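Long-range contacts in 4-amino-4-deoxy-L-arabinose transferase or related glycosyltransferases of PMT family (Cupriavidus metallidurans, PDB 5EZM), which probably transfers 4-amino-4-deoxy-L-arabinose from a polyprenyl-phosphate carrier to lipid A, as a zinc-binding membrane glycosyltransferase of the GT-C fold: residues W45-L49 with A115-L119; D161-A165 with G347-P351; S284-L289 with F335-I340. All blocks are in the same frame, centred on the assembly; numbering follows the deposited sequence.

Contact 1. Residues W45-L49 with A115-L119. With MPG ([(Z)-octadec-9-enyl] (2R)-2,3-bis(oxidanyl)propanoate), chain B.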
loop_
_atom_site.group_PDB
_atom_site.type_symbol
_atom_site.label_atom_id
_atom_site.label_comp_id
_atom_site.label_asym_id
_atom_site.label_seq_id
_atom_site.Cartn_x
_atom_site.Cartn_y
_atom_site.Cartn_z
ATOM N N TRP A 45 -13.323 -2.573 8.588
ATOM C CA TRP A 45 -12.196 -2.860 7.709
ATOM C C TRP A 45 -12.598 -2.790 6.243
ATOM O O TRP A 45 -11.862 -2.239 5.415
ATOM C CB TRP A 45 -11.625 -4.235 8.050
ATOM C CG TRP A 45 -10.343 -4.567 7.360
ATOM C CD1 TRP A 45 -10.196 -5.208 6.164
ATOM C CD2 TRP A 45 -9.020 -4.296 7.836
ATOM N NE1 TRP A 45 -8.863 -5.344 5.863
ATOM C CE2 TRP A 45 -8.121 -4.791 6.873
ATOM C CE3 TRP A 45 -8.508 -3.678 8.981
ATOM C CZ2 TRP A 45 -6.740 -4.688 7.022
ATOM C CZ3 TRP A 45 -7.138 -3.576 9.125
ATOM C CH2 TRP A 45 -6.270 -4.080 8.152
ATOM N N PHE A 46 -13.766 -3.330 5.898
ATOM C CA PHE A 46 -14.179 -3.416 4.501
ATOM C C PHE A 46 -15.035 -2.241 4.048
ATOM O O PHE A 46 -14.839 -1.741 2.934
ATOM C CB PHE A 46 -14.917 -4.734 4.250
ATOM C CG PHE A 46 -14.008 -5.929 4.259
ATOM C CD1 PHE A 46 -13.280 -6.268 3.129
ATOM C CD2 PHE A 46 -13.857 -6.694 5.403
ATOM C CE1 PHE A 46 -12.428 -7.355 3.136
ATOM C CE2 PHE A 46 -13.005 -7.786 5.414
ATOM C CZ PHE A 46 -12.291 -8.115 4.279
ATOM N N VAL A 47 -15.971 -1.780 4.882
ATOM C CA VAL A 47 -16.796 -0.631 4.510
ATOM C C VAL A 47 -15.917 0.573 4.187
ATOM O O VAL A 47 -16.090 1.233 3.155
ATOM C CB VAL A 47 -17.811 -0.313 5.622
ATOM C CG1 VAL A 47 -18.451 1.052 5.385
ATOM C CG2 VAL A 47 -18.872 -1.401 5.693
ATOM N N SER A 48 -14.934 0.852 5.050
ATOM C CA SER A 48 -14.031 1.977 4.825
ATOM C C SER A 48 -13.275 1.870 3.506
ATOM O O SER A 48 -12.737 2.877 3.031
ATOM C CB SER A 48 -13.039 2.093 5.983
ATOM O OG SER A 48 -12.365 0.866 6.198
ATOM N N LEU A 49 -13.221 0.679 2.902
ATOM C CA LEU A 49 -12.580 0.551 1.600
ATOM C C LEU A 49 -13.310 1.351 0.528
ATOM O O LEU A 49 -12.671 1.898 -0.377
ATOM C CB LEU A 49 -12.509 -0.918 1.188
ATOM C CG LEU A 49 -11.525 -1.823 1.925
ATOM C CD1 LEU A 49 -11.634 -3.239 1.389
ATOM C CD2 LEU A 49 -10.108 -1.297 1.783
ATOM N N ALA A 115 -6.246 -4.898 1.386
ATOM C CA ALA A 115 -7.015 -5.193 2.592
ATOM C C ALA A 115 -6.811 -6.638 3.019
ATOM O O ALA A 115 -6.545 -6.921 4.198
ATOM C CB ALA A 115 -8.497 -4.903 2.361
ATOM N N LEU A 116 -6.918 -7.570 2.066
ATOM C CA LEU A 116 -6.656 -8.967 2.385
ATOM C C LEU A 116 -5.211 -9.173 2.823
ATOM O O LEU A 116 -4.942 -10.013 3.688
ATOM C CB LEU A 116 -6.989 -9.858 1.188
ATOM C CG LEU A 116 -8.446 -9.824 0.721
ATOM C CD1 LEU A 116 -8.654 -10.790 -0.434
ATOM C CD2 LEU A 116 -9.397 -10.140 1.865
ATOM N N SER A 117 -4.273 -8.412 2.251
ATOM C CA SER A 117 -2.892 -8.498 2.712
ATOM C C SER A 117 -2.772 -8.059 4.162
ATOM O O SER A 117 -2.052 -8.685 4.950
ATOM C CB SER A 117 -1.982 -7.657 1.822
ATOM O OG SER A 117 -1.854 -8.241 0.541
ATOM N N GLY A 118 -3.469 -6.984 4.537
ATOM C CA GLY A 118 -3.426 -6.537 5.921
ATOM C C GLY A 118 -3.977 -7.576 6.877
ATOM O O GLY A 118 -3.338 -7.925 7.878
ATOM N N LEU A 119 -5.173 -8.097 6.572
ATOM C CA LEU A 119 -5.732 -9.163 7.397
ATOM C C LEU A 119 -4.785 -10.353 7.474
ATOM O O LEU A 119 -4.624 -10.962 8.537
ATOM C CB LEU A 119 -7.089 -9.601 6.850
ATOM C CG LEU A 119 -8.207 -8.563 6.893
ATOM C CD1 LEU A 119 -9.492 -9.147 6.323
ATOM C CD2 LEU A 119 -8.413 -8.074 8.318
HETATM C C2 MPG B . -19.350 -0.272 1.100
HETATM C C3 MPG B . -19.211 -1.673 0.517
HETATM C C4 MPG B . -18.092 -2.473 1.165
HETATM C C5 MPG B . -17.867 -3.809 0.440
HETATM C C6 MPG B . -17.105 -4.843 1.286
HETATM C C7 MPG B . -16.994 -6.200 0.563
HETATM C C8 MPG B . -16.214 -7.255 1.382
HETATM C C9 MPG B . -15.774 -8.464 0.521
HETATM C C10 MPG B . -14.763 -9.381 1.263
HETATM C C11 MPG B . -14.084 -10.400 0.322
HETATM C C12 MPG B . -13.210 -11.447 1.095
HETATM C C1 MPG B . -20.390 0.571 0.356
#

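Contact 2. Residues D161-A165 with G347-P351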
loop_
_atom_site.group_PDB
_atom_site.type_symbol
_atom_site.label_atom_id
_atom_site.label_comp_id
_atom_site.label_asym_id
_atom_site.label_seq_id
_atom_site.Cartn_x
_atom_site.Cartn_y
_atom_site.Cartn_z
ATOM N N ASP A 161 2.999 -1.969 -1.776
ATOM C CA ASP A 161 3.799 -2.130 -0.567
ATOM C C ASP A 161 3.078 -2.950 0.497
ATOM O O ASP A 161 3.724 -3.695 1.242
ATOM C CB ASP A 161 4.187 -0.756 -0.021
ATOM C CG ASP A 161 5.010 0.049 -1.011
ATOM O OD1 ASP A 161 5.930 -0.531 -1.627
ATOM O OD2 ASP A 161 4.731 1.256 -1.183
ATOM N N MET A 162 1.752 -2.838 0.585
ATOM C CA MET A 162 1.029 -3.618 1.585
ATOM C C MET A 162 0.870 -5.073 1.154
ATOM O O MET A 162 0.911 -5.978 1.996
ATOM C CB MET A 162 -0.333 -2.982 1.872
ATOM C CG MET A 162 -1.254 -3.829 2.754
ATOM S SD MET A 162 -0.516 -4.430 4.300
ATOM C CE MET A 162 -0.052 -2.889 5.077
ATOM N N THR A 163 0.687 -5.324 -0.144
ATOM C CA THR A 163 0.675 -6.702 -0.627
ATOM C C THR A 163 2.006 -7.384 -0.332
ATOM O O THR A 163 2.051 -8.484 0.245
ATOM C CB THR A 163 0.378 -6.733 -2.128
ATOM O OG1 THR A 163 -0.634 -5.769 -2.442
ATOM C CG2 THR A 163 -0.107 -8.109 -2.544
ATOM N N LEU A 164 3.109 -6.727 -0.708
ATOM C CA LEU A 164 4.430 -7.252 -0.382
ATOM C C LEU A 164 4.613 -7.404 1.122
ATOM O O LEU A 164 5.271 -8.347 1.576
ATOM C CB LEU A 164 5.511 -6.343 -0.963
ATOM C CG LEU A 164 6.949 -6.806 -0.734
ATOM C CD1 LEU A 164 7.188 -8.134 -1.428
ATOM C CD2 LEU A 164 7.938 -5.758 -1.216
ATOM N N ALA A 165 4.025 -6.500 1.910
ATOM C CA ALA A 165 4.161 -6.587 3.360
ATOM C C ALA A 165 3.425 -7.801 3.913
ATOM O O ALA A 165 3.889 -8.432 4.870
ATOM C CB ALA A 165 3.650 -5.306 4.014
ATOM N N GLY A 347 6.254 3.535 1.636
ATOM C CA GLY A 347 5.799 2.155 1.621
ATOM C C GLY A 347 6.906 1.127 1.741
ATOM O O GLY A 347 6.660 0.026 2.248
ATOM N N TYR A 348 8.125 1.465 1.304
ATOM C CA TYR A 348 9.250 0.542 1.429
ATOM C C TYR A 348 9.364 -0.011 2.842
ATOM O O TYR A 348 9.719 -1.181 3.035
ATOM C CB TYR A 348 10.563 1.234 1.043
ATOM C CG TYR A 348 10.720 1.550 -0.428
ATOM C CD1 TYR A 348 9.752 1.179 -1.351
ATOM C CD2 TYR A 348 11.847 2.215 -0.894
ATOM C CE1 TYR A 348 9.895 1.470 -2.694
ATOM C CE2 TYR A 348 12.001 2.509 -2.236
ATOM C CZ TYR A 348 11.023 2.133 -3.132
ATOM O OH TYR A 348 11.170 2.422 -4.471
ATOM N N ILE A 349 9.056 0.814 3.848
ATOM C CA ILE A 349 9.303 0.419 5.230
ATOM C C ILE A 349 8.162 -0.395 5.827
ATOM O O ILE A 349 8.307 -0.916 6.943
ATOM C CB ILE A 349 9.600 1.663 6.093
ATOM C CG1 ILE A 349 10.581 1.309 7.203
ATOM C CG2 ILE A 349 8.328 2.238 6.687
ATOM C CD1 ILE A 349 11.818 0.612 6.701
ATOM N N VAL A 350 7.044 -0.551 5.108
ATOM C CA VAL A 350 5.890 -1.255 5.680
ATOM C C VAL A 350 6.209 -2.681 6.111
ATOM O O VAL A 350 5.732 -3.097 7.178
ATOM C CB VAL A 350 4.693 -1.172 4.721
ATOM C CG1 VAL A 350 3.517 -1.945 5.279
ATOM C CG2 VAL A 350 4.294 0.283 4.491
ATOM N N PRO A 351 6.986 -3.484 5.368
ATOM C CA PRO A 351 7.239 -4.871 5.807
ATOM C C PRO A 351 7.835 -5.022 7.207
ATOM O O PRO A 351 7.847 -6.148 7.723
ATOM C CB PRO A 351 8.206 -5.401 4.741
ATOM C CG PRO A 351 7.827 -4.674 3.529
ATOM C CD PRO A 351 7.464 -3.280 3.987
#

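Contact 3. Residues S284-L289 with F335-I340. With MPG ([(Z)-octadec-9-enyl] (2R)-2,3-bis(oxidanyl)propanoate), chain C; MPG ([(Z)-octadec-9-enyl] (2R)-2,3-bis(oxidanyl)propanoate), chain Q; MPG ([(Z)-octadec-9-enyl] (2R)-2,3-bis(oxidanyl)propanoate), chain Z; MPG ([(Z)-octadec-9-enyl] (2R)-2,3-bis(oxidanyl)propanoate), chain D.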
loop_
_atom_site.group_PDB
_atom_site.type_symbol
_atom_site.label_atom_id
_atom_site.label_comp_id
_atom_site.label_asym_id
_atom_site.label_seq_id
_atom_site.Cartn_x
_atom_site.Cartn_y
_atom_site.Cartn_z
ATOM N N SER A 284 17.515 11.851 2.931
ATOM C CA SER A 284 18.508 11.634 3.971
ATOM C C SER A 284 18.400 10.218 4.534
ATOM O O SER A 284 17.424 9.497 4.311
ATOM C CB SER A 284 18.343 12.654 5.095
ATOM O OG SER A 284 17.192 12.366 5.870
ATOM N N VAL A 285 19.431 9.825 5.287
ATOM C CA VAL A 285 19.446 8.499 5.890
ATOM C C VAL A 285 18.410 8.384 7.002
ATOM O O VAL A 285 18.029 7.271 7.376
ATOM C CB VAL A 285 20.863 8.165 6.403
ATOM C CG1 VAL A 285 21.187 8.957 7.666
ATOM C CG2 VAL A 285 21.021 6.666 6.632
ATOM N N PHE A 286 17.931 9.510 7.532
ATOM C CA PHE A 286 16.898 9.516 8.559
ATOM C C PHE A 286 15.488 9.557 7.971
ATOM O O PHE A 286 14.531 9.870 8.691
ATOM C CB PHE A 286 17.104 10.704 9.501
ATOM C CG PHE A 286 18.539 10.954 9.855
ATOM C CD1 PHE A 286 19.171 10.190 10.819
ATOM C CD2 PHE A 286 19.256 11.959 9.224
ATOM C CE1 PHE A 286 20.493 10.421 11.146
ATOM C CE2 PHE A 286 20.576 12.195 9.546
ATOM C CZ PHE A 286 21.197 11.425 10.508
ATOM N N TYR A 287 15.343 9.232 6.682
ATOM C CA TYR A 287 14.064 9.403 5.998
ATOM C C TYR A 287 12.959 8.579 6.651
ATOM O O TYR A 287 11.848 9.079 6.865
ATOM C CB TYR A 287 14.223 9.031 4.524
ATOM C CG TYR A 287 12.948 9.059 3.715
ATOM C CD1 TYR A 287 12.450 10.250 3.208
ATOM C CD2 TYR A 287 12.251 7.888 3.442
ATOM C CE1 TYR A 287 11.290 10.280 2.465
ATOM C CE2 TYR A 287 11.088 7.906 2.699
ATOM C CZ TYR A 287 10.610 9.104 2.212
ATOM O OH TYR A 287 9.450 9.128 1.470
ATOM N N PHE A 288 13.243 7.324 6.984
ATOM C CA PHE A 288 12.238 6.411 7.511
ATOM C C PHE A 288 12.086 6.489 9.024
ATOM O O PHE A 288 11.359 5.674 9.600
ATOM C CB PHE A 288 12.567 4.973 7.103
ATOM C CG PHE A 288 12.462 4.722 5.632
ATOM C CD1 PHE A 288 11.224 4.571 5.031
ATOM C CD2 PHE A 288 13.598 4.632 4.848
ATOM C CE1 PHE A 288 11.118 4.336 3.675
ATOM C CE2 PHE A 288 13.500 4.398 3.488
ATOM C CZ PHE A 288 12.258 4.250 2.901
ATOM N N LEU A 289 12.756 7.446 9.685
ATOM C CA LEU A 289 12.643 7.536 11.142
ATOM C C LEU A 289 11.297 8.116 11.568
ATOM O O LEU A 289 10.578 7.462 12.348
ATOM C CB LEU A 289 13.833 8.314 11.710
ATOM C CG LEU A 289 13.980 8.342 13.229
ATOM C CD1 LEU A 289 13.894 6.935 13.799
ATOM C CD2 LEU A 289 15.294 9.006 13.619
ATOM N N PHE A 335 14.946 -1.952 7.956
ATOM C CA PHE A 335 14.945 -0.506 8.153
ATOM C C PHE A 335 16.250 0.118 7.675
ATOM O O PHE A 335 16.239 1.098 6.922
ATOM C CB PHE A 335 14.702 -0.175 9.625
ATOM C CG PHE A 335 14.684 1.299 9.921
ATOM C CD1 PHE A 335 13.509 2.025 9.813
ATOM C CD2 PHE A 335 15.837 1.958 10.314
ATOM C CE1 PHE A 335 13.488 3.383 10.085
ATOM C CE2 PHE A 335 15.822 3.313 10.585
ATOM C CZ PHE A 335 14.650 4.028 10.471
ATOM N N VAL A 336 17.389 -0.431 8.104
ATOM C CA VAL A 336 18.660 0.155 7.692
ATOM C C VAL A 336 18.927 -0.115 6.218
ATOM O O VAL A 336 19.650 0.648 5.566
ATOM C CB VAL A 336 19.817 -0.352 8.575
ATOM C CG1 VAL A 336 19.509 -0.108 10.040
ATOM C CG2 VAL A 336 20.103 -1.818 8.307
ATOM N N PHE A 337 18.352 -1.186 5.664
ATOM C CA PHE A 337 18.524 -1.445 4.239
ATOM C C PHE A 337 17.867 -0.352 3.410
ATOM O O PHE A 337 18.494 0.222 2.510
ATOM C CB PHE A 337 17.951 -2.811 3.864
ATOM C CG PHE A 337 17.864 -3.035 2.379
ATOM C CD1 PHE A 337 18.985 -3.398 1.652
ATOM C CD2 PHE A 337 16.662 -2.870 1.707
ATOM C CE1 PHE A 337 18.910 -3.600 0.285
ATOM C CE2 PHE A 337 16.580 -3.070 0.339
ATOM C CZ PHE A 337 17.705 -3.436 -0.372
ATOM N N PHE A 338 16.599 -0.049 3.694
ATOM C CA PHE A 338 15.941 1.009 2.940
ATOM C C PHE A 338 16.430 2.393 3.341
ATOM O O PHE A 338 16.301 3.334 2.552
ATOM C CB PHE A 338 14.425 0.905 3.101
ATOM C CG PHE A 338 13.833 -0.277 2.396
ATOM C CD1 PHE A 338 13.936 -0.394 1.019
ATOM C CD2 PHE A 338 13.177 -1.269 3.101
ATOM C CE1 PHE A 338 13.399 -1.481 0.357
ATOM C CE2 PHE A 338 12.635 -2.357 2.445
ATOM C CZ PHE A 338 12.747 -2.464 1.070
ATOM N N SER A 339 17.007 2.536 4.536
ATOM C CA SER A 339 17.493 3.834 4.982
ATOM C C SER A 339 18.794 4.234 4.300
ATOM O O SER A 339 19.105 5.428 4.243
ATOM C CB SER A 339 17.679 3.836 6.499
ATOM O OG SER A 339 16.423 3.836 7.156
ATOM N N ILE A 340 19.560 3.268 3.784
ATOM C CA ILE A 340 20.790 3.563 3.055
ATOM C C ILE A 340 20.620 3.423 1.552
ATOM O O ILE A 340 21.605 3.543 0.813
ATOM C CB ILE A 340 21.955 2.677 3.535
ATOM C CG1 ILE A 340 21.695 1.214 3.169
ATOM C CG2 ILE A 340 22.163 2.833 5.035
ATOM C CD1 ILE A 340 22.739 0.255 3.707
HETATM C C2 MPG C . 14.558 14.191 11.256
HETATM C C3 MPG C . 14.617 13.317 10.009
HETATM C C4 MPG C . 14.243 14.084 8.750
HETATM C C5 MPG C . 14.047 13.164 7.533
HETATM C C6 MPG C . 14.264 13.916 6.210
HETATM C C7 MPG C . 14.089 13.011 4.977
HETATM C C8 MPG C . 14.692 13.641 3.697
HETATM C C1 MPG C . 14.792 13.386 12.540
HETATM C C2 MPG Q . 5.607 11.500 13.564
HETATM C C3 MPG Q . 4.939 12.202 12.389
HETATM C C4 MPG Q . 5.295 11.562 11.055
HETATM C C5 MPG Q . 5.651 12.602 9.978
HETATM C C6 MPG Q . 6.152 11.943 8.683
HETATM C C7 MPG Q . 7.192 12.810 7.946
HETATM C C8 MPG Q . 7.931 12.012 6.845
HETATM C C9 MPG Q . 9.314 12.614 6.492
HETATM C C10 MPG Q . 10.068 11.758 5.438
HETATM C C1 MPG Q . 5.153 12.058 14.913
HETATM C C2 MPG Z . 23.010 -3.982 8.885
HETATM C C3 MPG Z . 22.075 -4.745 9.814
HETATM C C4 MPG Z . 22.315 -4.403 11.278
HETATM C C5 MPG Z . 21.576 -5.360 12.230
HETATM C C6 MPG Z . 21.789 -5.023 13.716
HETATM C C7 MPG Z . 21.094 -6.048 14.633
HETATM C C8 MPG Z . 21.344 -5.796 16.139
HETATM C C9 MPG Z . 20.966 -7.027 17.002
HETATM C C10 MPG Z . 21.140 -6.775 18.526
HETATM C C11 MPG Z . 21.147 -8.083 19.349
HETATM C C12 MPG Z . 20.693 -7.863 20.834
HETATM C C1 MPG Z . 22.760 -4.297 7.407
HETATM C C2 MPG D . 17.852 -6.504 -5.122
HETATM C C3 MPG D . 17.537 -5.312 -4.224
HETATM C C4 MPG D . 16.478 -4.402 -4.830
HETATM C C5 MPG D . 15.963 -3.342 -3.842
HETATM C C6 MPG D . 14.740 -2.592 -4.391
HETATM C C7 MPG D . 13.767 -2.161 -3.279
HETATM C C8 MPG D . 12.324 -1.971 -3.807
HETATM C C9 MPG D . 11.247 -2.293 -2.739
HETATM C C1 MPG D . 19.091 -7.278 -4.664
HETATM O O HOH W 1 15.645 6.496 7.517
#

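Contact 1. Residues W45-L49 with A115-L119
Trp-45 holds its CG anti to the backbone N (chi1 -171°), which swings the indole across to Leu-119; that leucine, with CG anti to its own carbonyl carbon, turns one methyl to Trp-45 and the other to Phe-46. The pair joins two transmembrane helices of the GT-C fold, 31-47 near its last turn and 112-133 near its first. Leu-119 CD2 sits over one face of the indole, a CH-pi contact 3.7 Å from the centroid of the Trp-45 five-membered ring and 14° off its normal. The indole edge meets backbone instead: Trp-45 NE1 donates to Ala-115 O in a long, bent bond of 3.3 Å and 142°. The donor comes from above the carbonyl plane, and Ala-115 O keeps its helical bond from Leu-119 N, so two N-H groups grip one oxygen. At the same edge Gly-118 CA lies 4.0 Å from Trp-45 CZ2, where a side-chain carbon would run into the ring. Ala-115 CB fits between the indole and Leu-49, 3.7 Å from Leu-49 CD1. Outside the two segments, His-156 meets Trp-45 edge-to-face and Tyr-447 of helix 435-456 packs on the same tryptophan. Phe-46 faces lipid as well as protein: its CZ is 3.6 Å from Leu-119 CD1, while its CD1 lies 3.6 Å from C8 of the bound lipid MPG (chain B).

Contact 2. Residues D161-A165 with G347-P351
Val-350 and Ala-165 are at the centre of the apolar part of this contact, with Val-350 CG1 3.6 Å from Ala-165 CB. The same methyl stands 3.7 Å from Met-162 CE. Val-350 places CG1 anti to the backbone N (chi1 178°), aiming it at helix 160-178, while the Met-162 chain bends at both chi2 and chi3, folding its terminal methyl back to cross the valine at about a right angle. Pro-351 adds its ring beside the small alanine, Pro-351 CG lying 4.3 Å from Ala-165 CB. With alanine on one side and glycine on the other, the backbones come close: the CA atoms of Ala-165 and Pro-351 are 4.3 Å apart, those of Asp-161 and Gly-347 5.2 Å. In the GT-C fold of this enzyme the contact sets the start of helix 160-178 against the helically wound 347-351 that leads into helix 352-365, with Trp-151 of helix 149-155 packed on Met-162 and Ala-165. The polar part is close packing without a hydrogen bond across: the Asp-161 carboxylate lies against Gly-347, CG 3.5 Å from Gly-347 CA, and a side-chain carbon on that glycine would collide with OD2. Asp-161 OD1 makes its salt bridge with Lys-206 of helix 185-206, which also touches Tyr-348. Within 347-351, Val-350 N bonds to Gly-347 O at 2.9 Å. The Tyr-348 side chain lies about 7 Å from that of the zinc ligand His-270.

Contact 3. Residues S284-L289 with F335-I340
Lipid-lined on both flanks, this corner of the GT-C transmembrane domain brings Phe-288 and the type I turn 284-287 before it against Phe-335, Phe-338 and Ser-339 at the end of helix 323-339. Phe-288 carries its CG anti to the carbonyl carbon (chi1 -67°), which directs the ring at Phe-338. Its edge turns to Ser-339 OG and Phe-338 O, and its CE2 lies 3.6 Å from Phe-338 CB as the two side chains pass obliquely. An alanine in place of Phe-288 is likely to leave a gap beside Phe-338, and Tyr-348 and Ile-349 without the ring they pack on. Phe-335 presents its own edge to Phe-288 O, with CE1 3.5 Å from Phe-288 CB. A water joins the segments, bound to Val-285 O, Phe-288 N and Ser-339 OG. Ser-339 OG in turn donates to Phe-335 O at 2.8 Å, reaching it from the face opposite Ser-339 N. At the surface, Val-285 CA makes a CA-H...O contact of 3.5 Å with Ser-339 O. Toward the lipid MPG (chain D), Phe-338 turns its ring edge, CE1 standing 3.7 Å from C7 of that molecule.

How the contacts relate
Contacts 1 and 2 are buried, whereas contact 3 is partly buried and has residues on the surface; lipid also touches the otherwise buried contact 1 through Phe-46. No helix serves two of them directly, but neighbours touch: Ser-117 of contact 1 packs on Met-162 and Thr-163 of contact 2, and Ile-349 of contact 2 lies against Phe-288 and Phe-335 of contact 3. Contact 2 thus stands between the others, whose nearest atoms are about 16 Å apart; along the chain, its 161-to-351 span holds contact 3 nested within it. Chemistry changes along the row: an indole N-H on a helix carbonyl in contact 1, small residues and a salt-bridged carboxylate in contact 2, phenylalanine edges and a bridging water in contact 3.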